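Local structure of lipoxygenase (Cyanothece sp., 5EK8) at residues T202-K205 against A206-I210; T612-V615 against Y616-V620. The protein probably catalyses, as a non-heme iron 9R-lipoxygenase, the insertion of molecular oxygen into polyunsaturated fatty acids. All coordinates share one frame; numbering follows the deposited sequence.

Contact 1 (T202-K205 against A206-I210); sequences TPIK and AKHTI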
ATOM      1  N   THR A 202      15.008  17.454   1.733  1.00 58.76           N
ATOM      2  CA  THR A 202      16.173  16.854   1.076  1.00 56.33           C
ATOM      3  C   THR A 202      17.498  17.617   1.243  1.00 57.22           C
ATOM      4  O   THR A 202      18.538  16.982   1.403  1.00 59.65           O
ATOM      5  CB  THR A 202      15.911  16.656  -0.433  1.00 52.35           C
ATOM      6  OG1 THR A 202      14.738  15.855  -0.608  1.00 51.76           O
ATOM      7  CG2 THR A 202      17.082  15.964  -1.111  1.00 50.69           C
ATOM      8  N   PRO A 203      17.479  18.967   1.205  1.00 57.41           N
ATOM      9  CA  PRO A 203      18.763  19.655   1.417  1.00 53.38           C
ATOM     10  C   PRO A 203      19.408  19.350   2.769  1.00 50.52           C
ATOM     11  O   PRO A 203      20.633  19.442   2.897  1.00 50.91           O
ATOM     12  CB  PRO A 203      18.383  21.132   1.327  1.00 49.57           C
ATOM     13  CG  PRO A 203      17.208  21.147   0.436  1.00 52.44           C
ATOM     14  CD  PRO A 203      16.431  19.915   0.782  1.00 55.43           C
ATOM     15  N   ILE A 204      18.590  18.982   3.753  1.00 43.98           N
ATOM     16  CA  ILE A 204      19.081  18.599   5.072  1.00 49.71           C
ATOM     17  C   ILE A 204      19.848  17.282   4.986  1.00 60.19           C
ATOM     18  O   ILE A 204      21.019  17.193   5.375  1.00 68.43           O
ATOM     19  CB  ILE A 204      17.922  18.455   6.089  1.00 43.75           C
ATOM     20  CG1 ILE A 204      16.970  19.651   6.013  1.00 45.17           C
ATOM     21  CG2 ILE A 204      18.458  18.299   7.496  1.00 42.09           C
ATOM     22  CD1 ILE A 204      17.600  20.973   6.408  1.00 52.74           C
ATOM     23  N   LYS A 205      19.169  16.264   4.469  1.00 59.16           N
ATOM     24  CA  LYS A 205      19.751  14.943   4.290  1.00 57.65           C
ATOM     25  C   LYS A 205      21.016  15.030   3.446  1.00 58.17           C
ATOM     26  O   LYS A 205      22.002  14.348   3.709  1.00 60.89           O
ATOM     27  CB  LYS A 205      18.730  14.004   3.642  1.00 58.73           C
ATOM     28  CG  LYS A 205      19.044  12.522   3.777  1.00 59.67           C
ATOM     29  CD  LYS A 205      19.812  11.987   2.575  1.00 60.91           C
ATOM     30  CE  LYS A 205      18.953  11.962   1.315  1.00 58.08           C
ATOM     31  NZ  LYS A 205      19.744  11.576   0.109  1.00 54.23           N
ATOM     32  N   ALA A 206      20.979  15.891   2.436  1.00 56.15           N
ATOM     33  CA  ALA A 206      22.121  16.108   1.562  1.00 57.69           C
ATOM     34  C   ALA A 206      23.285  16.698   2.344  1.00 59.57           C
ATOM     35  O   ALA A 206      24.416  16.218   2.241  1.00 58.62           O
ATOM     36  CB  ALA A 206      21.740  17.015   0.406  1.00 57.22           C
ATOM     37  N   LYS A 207      22.997  17.737   3.126  1.00 61.46           N
ATOM     38  CA  LYS A 207      23.996  18.348   3.998  1.00 59.58           C
ATOM     39  C   LYS A 207      24.675  17.296   4.869  1.00 59.62           C
ATOM     40  O   LYS A 207      25.905  17.230   4.946  1.00 58.42           O
ATOM     41  CB  LYS A 207      23.356  19.417   4.883  1.00 64.27           C
ATOM     42  CG  LYS A 207      24.355  20.198   5.722  1.00 73.70           C
ATOM     43  CD  LYS A 207      23.712  20.776   6.976  1.00 78.47           C
ATOM     44  CE  LYS A 207      24.757  21.382   7.906  1.00 81.34           C
ATOM     45  NZ  LYS A 207      24.247  21.563   9.296  1.00 80.15           N
ATOM     46  N   HIS A 208      23.863  16.463   5.511  1.00 56.91           N
ATOM     47  CA  HIS A 208      24.386  15.444   6.409  1.00 56.17           C
ATOM     48  C   HIS A 208      25.240  14.425   5.673  1.00 59.19           C
ATOM     49  O   HIS A 208      26.320  14.056   6.136  1.00 60.01           O
ATOM     50  CB  HIS A 208      23.241  14.743   7.130  1.00 52.93           C
ATOM     51  CG  HIS A 208      22.456  15.647   8.024  1.00 53.91           C
ATOM     52  ND1 HIS A 208      21.178  15.352   8.442  1.00 55.24           N
ATOM     53  CD2 HIS A 208      22.771  16.839   8.585  1.00 57.13           C
ATOM     54  CE1 HIS A 208      20.737  16.325   9.221  1.00 60.15           C
ATOM     55  NE2 HIS A 208      21.684  17.241   9.321  1.00 59.05           N
ATOM     56  N   THR A 209      24.749  13.981   4.521  1.00 57.58           N
ATOM     57  CA  THR A 209      25.441  12.977   3.726  1.00 55.04           C
ATOM     58  C   THR A 209      26.807  13.476   3.284  1.00 59.48           C
ATOM     59  O   THR A 209      27.808  12.767   3.409  1.00 62.72           O
ATOM     60  CB  THR A 209      24.627  12.575   2.486  1.00 53.99           C
ATOM     61  OG1 THR A 209      23.376  12.009   2.893  1.00 55.31           O
ATOM     62  CG2 THR A 209      25.388  11.550   1.672  1.00 55.80           C
ATOM     63  N   ILE A 210      26.843  14.705   2.772  1.00 57.48           N
ATOM     64  CA  ILE A 210      28.096  15.306   2.328  1.00 54.43           C
ATOM     65  C   ILE A 210      29.031  15.489   3.517  1.00 55.97           C
ATOM     66  O   ILE A 210      30.239  15.299   3.398  1.00 60.53           O
ATOM     67  CB  ILE A 210      27.864  16.664   1.620  1.00 57.46           C
ATOM     68  CG1 ILE A 210      26.947  16.479   0.411  1.00 55.23           C
ATOM     69  CG2 ILE A 210      29.184  17.282   1.172  1.00 46.14           C
ATOM     70  CD1 ILE A 210      26.841  17.703  -0.461  1.00 51.72           C
TER
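Ile204 and His208, one helical turn apart, lie side by side and point the same way. Methyl CG2 of Ile204 meets the imidazole at CE1 of His208, 3.5 Å away. The carbonyl oxygen Ile204 O sits over one ring face, offset toward the rim, 3.4 Å from CG of His208. That position follows from chi1 of His208 (-64°), which keeps CG beside its own backbone N, itself hydrogen-bonded to Ile204 O at 2.9 Å. One residue on, Thr209 grips Lys205 O twice, through its backbone N (2.9 Å) and through OG1 (2.8 Å), the two donors arriving from opposite faces of the carbonyl plane. The hydroxyl also packs against the lysine chain, with CD of Lys205 3.6 Å from OG1 of Thr209. Bends at chi2 and chi3 (-94° and -69°) fold the Lys205 chain toward Glu11, its salt-bridge partner on helix 2-21. In the same turn, Ala206 N and Lys207 N bond to Thr202 O and Pro203 O. Further out, both ring nitrogens of His208 are engaged: ND1 is probably hydrogen-bonded to Thr612 OG1, and NE2 bonds to Asp227 OD2 of helix 221-227, which also takes the salt bridge from Lys207 NZ. The anion is likely to favour a proton on NE2. A leucine in place of His208 would probably cost Asp227 and Thr612 one polar mate each and weaken the tie of helix 188-214 to helices 221-227 and 608-623. The contact is a run of i to i+4 pairs in α-helix 188-214, kinked at Pro203-Ile204, where neither N bonds to the preceding turn, Pro203 having no N-H; its threonine-to-carbonyl bond is the usual intrahelical one, and the helix lies between helices 2-21 and 608-623 of the lipoxygenase fold.

Contact 2 (T612-V615 against Y616-V620); sequences TNQV and YIFSV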
ATOM      1  N   THR A 612      20.314  10.109   9.526  1.00 39.89           N
ATOM      2  CA  THR A 612      19.717  11.175   8.748  1.00 43.21           C
ATOM      3  C   THR A 612      18.735  10.602   7.736  1.00 44.37           C
ATOM      4  O   THR A 612      17.663  11.165   7.542  1.00 45.37           O
ATOM      5  CB  THR A 612      20.776  12.044   8.031  1.00 43.86           C
ATOM      6  OG1 THR A 612      20.118  13.070   7.275  1.00 45.37           O
ATOM      7  CG2 THR A 612      21.656  11.219   7.109  1.00 34.72           C
ATOM      8  N   ASN A 613      19.073   9.471   7.120  1.00 46.49           N
ATOM      9  CA  ASN A 613      18.143   8.869   6.171  1.00 44.49           C
ATOM     10  C   ASN A 613      16.872   8.369   6.854  1.00 40.41           C
ATOM     11  O   ASN A 613      15.778   8.484   6.295  1.00 39.32           O
ATOM     12  CB  ASN A 613      18.820   7.738   5.402  1.00 51.14           C
ATOM     13  CG  ASN A 613      19.687   8.252   4.272  1.00 57.08           C
ATOM     14  OD1 ASN A 613      19.211   8.466   3.156  1.00 57.13           O
ATOM     15  ND2 ASN A 613      20.963   8.477   4.561  1.00 61.08           N
ATOM     16  N   GLN A 614      17.018   7.828   8.061  1.00 38.46           N
ATOM     17  CA  GLN A 614      15.871   7.413   8.869  1.00 40.43           C
ATOM     18  C   GLN A 614      14.893   8.564   9.058  1.00 45.60           C
ATOM     19  O   GLN A 614      13.726   8.496   8.627  1.00 47.78           O
ATOM     20  CB  GLN A 614      16.328   6.898  10.238  1.00 36.36           C
ATOM     21  CG  GLN A 614      15.184   6.608  11.212  1.00 34.14           C
ATOM     22  CD  GLN A 614      15.678   6.211  12.598  1.00 37.10           C
ATOM     23  OE1 GLN A 614      16.830   5.811  12.767  1.00 43.93           O
ATOM     24  NE2 GLN A 614      14.807   6.325  13.598  1.00 31.69           N
ATOM     25  N   VAL A 615      15.381   9.631   9.691  1.00 48.93           N
ATOM     26  CA  VAL A 615      14.529  10.781   9.978  1.00 48.85           C
ATOM     27  C   VAL A 615      13.957  11.392   8.694  1.00 47.68           C
ATOM     28  O   VAL A 615      12.770  11.736   8.626  1.00 50.76           O
ATOM     29  CB  VAL A 615      15.292  11.856  10.765  1.00 49.92           C
ATOM     30  CG1 VAL A 615      14.348  12.985  11.171  1.00 46.08           C
ATOM     31  CG2 VAL A 615      15.951  11.233  11.989  1.00 49.96           C
ATOM     32  N   TYR A 616      14.802  11.500   7.675  1.00 42.59           N
ATOM     33  CA  TYR A 616      14.389  12.038   6.384  1.00 46.80           C
ATOM     34  C   TYR A 616      13.203  11.279   5.802  1.00 50.13           C
ATOM     35  O   TYR A 616      12.167  11.872   5.498  1.00 54.75           O
ATOM     36  CB  TYR A 616      15.555  12.010   5.395  1.00 50.16           C
ATOM     37  CG  TYR A 616      15.174  12.380   3.981  1.00 53.66           C
ATOM     38  CD1 TYR A 616      14.906  13.696   3.637  1.00 54.86           C
ATOM     39  CD2 TYR A 616      15.091  11.411   2.986  1.00 55.29           C
ATOM     40  CE1 TYR A 616      14.559  14.035   2.348  1.00 57.46           C
ATOM     41  CE2 TYR A 616      14.749  11.743   1.690  1.00 53.84           C
ATOM     42  CZ  TYR A 616      14.480  13.057   1.378  1.00 56.99           C
ATOM     43  OH  TYR A 616      14.135  13.407   0.094  1.00 58.42           O
ATOM     44  N   ILE A 617      13.359   9.967   5.660  1.00 50.51           N
ATOM     45  CA  ILE A 617      12.325   9.139   5.061  1.00 49.59           C
ATOM     46  C   ILE A 617      11.040   9.175   5.874  1.00 49.34           C
ATOM     47  O   ILE A 617       9.958   9.302   5.304  1.00 51.62           O
ATOM     48  CB  ILE A 617      12.786   7.673   4.901  1.00 50.46           C
ATOM     49  CG1 ILE A 617      13.851   7.570   3.812  1.00 51.33           C
ATOM     50  CG2 ILE A 617      11.614   6.774   4.533  1.00 44.57           C
ATOM     51  CD1 ILE A 617      13.352   7.999   2.449  1.00 51.33           C
ATOM     52  N   PHE A 618      11.142   9.071   7.198  1.00 48.94           N
ATOM     53  CA  PHE A 618       9.921   9.083   8.006  1.00 51.41           C
ATOM     54  C   PHE A 618       9.166  10.405   7.842  1.00 61.35           C
ATOM     55  O   PHE A 618       7.944  10.422   7.609  1.00 65.01           O
ATOM     56  CB  PHE A 618      10.239   8.834   9.478  1.00 47.36           C
ATOM     57  CG  PHE A 618      10.623   7.422   9.779  1.00 46.46           C
ATOM     58  CD1 PHE A 618      10.234   6.392   8.941  1.00 49.08           C
ATOM     59  CD2 PHE A 618      11.371   7.120  10.899  1.00 48.98           C
ATOM     60  CE1 PHE A 618      10.589   5.084   9.210  1.00 46.91           C
ATOM     61  CE2 PHE A 618      11.728   5.811  11.180  1.00 49.18           C
ATOM     62  CZ  PHE A 618      11.337   4.792  10.333  1.00 45.72           C
ATOM     63  N   SER A 619       9.911  11.504   7.938  1.00 62.87           N
ATOM     64  CA  SER A 619       9.347  12.848   7.832  1.00 60.48           C
ATOM     65  C   SER A 619       8.724  13.111   6.463  1.00 66.77           C
ATOM     66  O   SER A 619       7.696  13.784   6.354  1.00 73.23           O
ATOM     67  CB  SER A 619      10.426  13.886   8.121  1.00 52.88           C
ATOM     68  OG  SER A 619      11.156  13.530   9.283  1.00 49.31           O
ATOM     69  N   VAL A 620       9.353  12.578   5.420  1.00 64.80           N
ATOM     70  CA  VAL A 620       8.820  12.689   4.067  1.00 64.77           C
ATOM     71  C   VAL A 620       7.531  11.886   3.920  1.00 69.51           C
ATOM     72  O   VAL A 620       6.503  12.414   3.490  1.00 70.96           O
ATOM     73  CB  VAL A 620       9.841  12.206   3.010  1.00 62.23           C
ATOM     74  CG1 VAL A 620       9.138  11.803   1.715  1.00 61.68           C
ATOM     75  CG2 VAL A 620      10.890  13.278   2.749  1.00 61.50           C
TER
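Gln614 and Phe618 meet across one turn of α-helix 608-623, a helix of the lipoxygenase fold lying near the iron site, in a series of i to i+4 pairs. The nonpolar contacts come first. Methylene CG of Gln614 approaches CE2 of Phe618 (3.5 Å) from above the ring plane, displaced from the ring centre, and the amide beyond is turned 74° from that plane. An extended chain, with CG of Gln614 anti to the backbone N (chi1 173°), carries the amide away from the helix to Gly581 O and Asn587 O, both hydrogen-bonded to NE2. Phe618 packs on Leu351 and Glu355 of helix 337-377, its side chain about 7 Å from that of His359, an iron ligand. On another flank, the side chains of Asn613 and Ile617 rest on Leu412 of helix 412-415. One ring face of Tyr616 is covered near its rim by CG2 of Val620, 3.7 Å above the plane.

The polar contacts follow the backbone. Tyr616 N, Ile617 N and Phe618 N bond to Thr612 O, Asn613 O and Gln614 O in turn. Asn613 ND2 turns back to Ile609 O within the same helix. Val615 O accepts twice from Ser619: the backbone N approaches one face of the carbonyl plane at 2.9 Å, while OG bonds from the opposite face and also packs 3.7 Å from CG1 of Val615.

How the contacts relate
Contact 1, on helix 188-214, closes some 400 residues before contact 2 opens on helix 608-623, yet their centres are only 11 Å apart and the two touch directly. A probable hydrogen bond joins Thr202 OG1 to Tyr616 OH (2.6 Å), and the bond from His208 makes a second tie; between them Lys205 packs on Thr612 and Asn613. The layering is outer to inner: helix 2-21 covers contact 1, and contact 2 lies beneath it, with the side chain of Ile617 about 9 Å from the bound iron ion. An early helix is thereby tied, through a late one, to the surroundings of the metal centre.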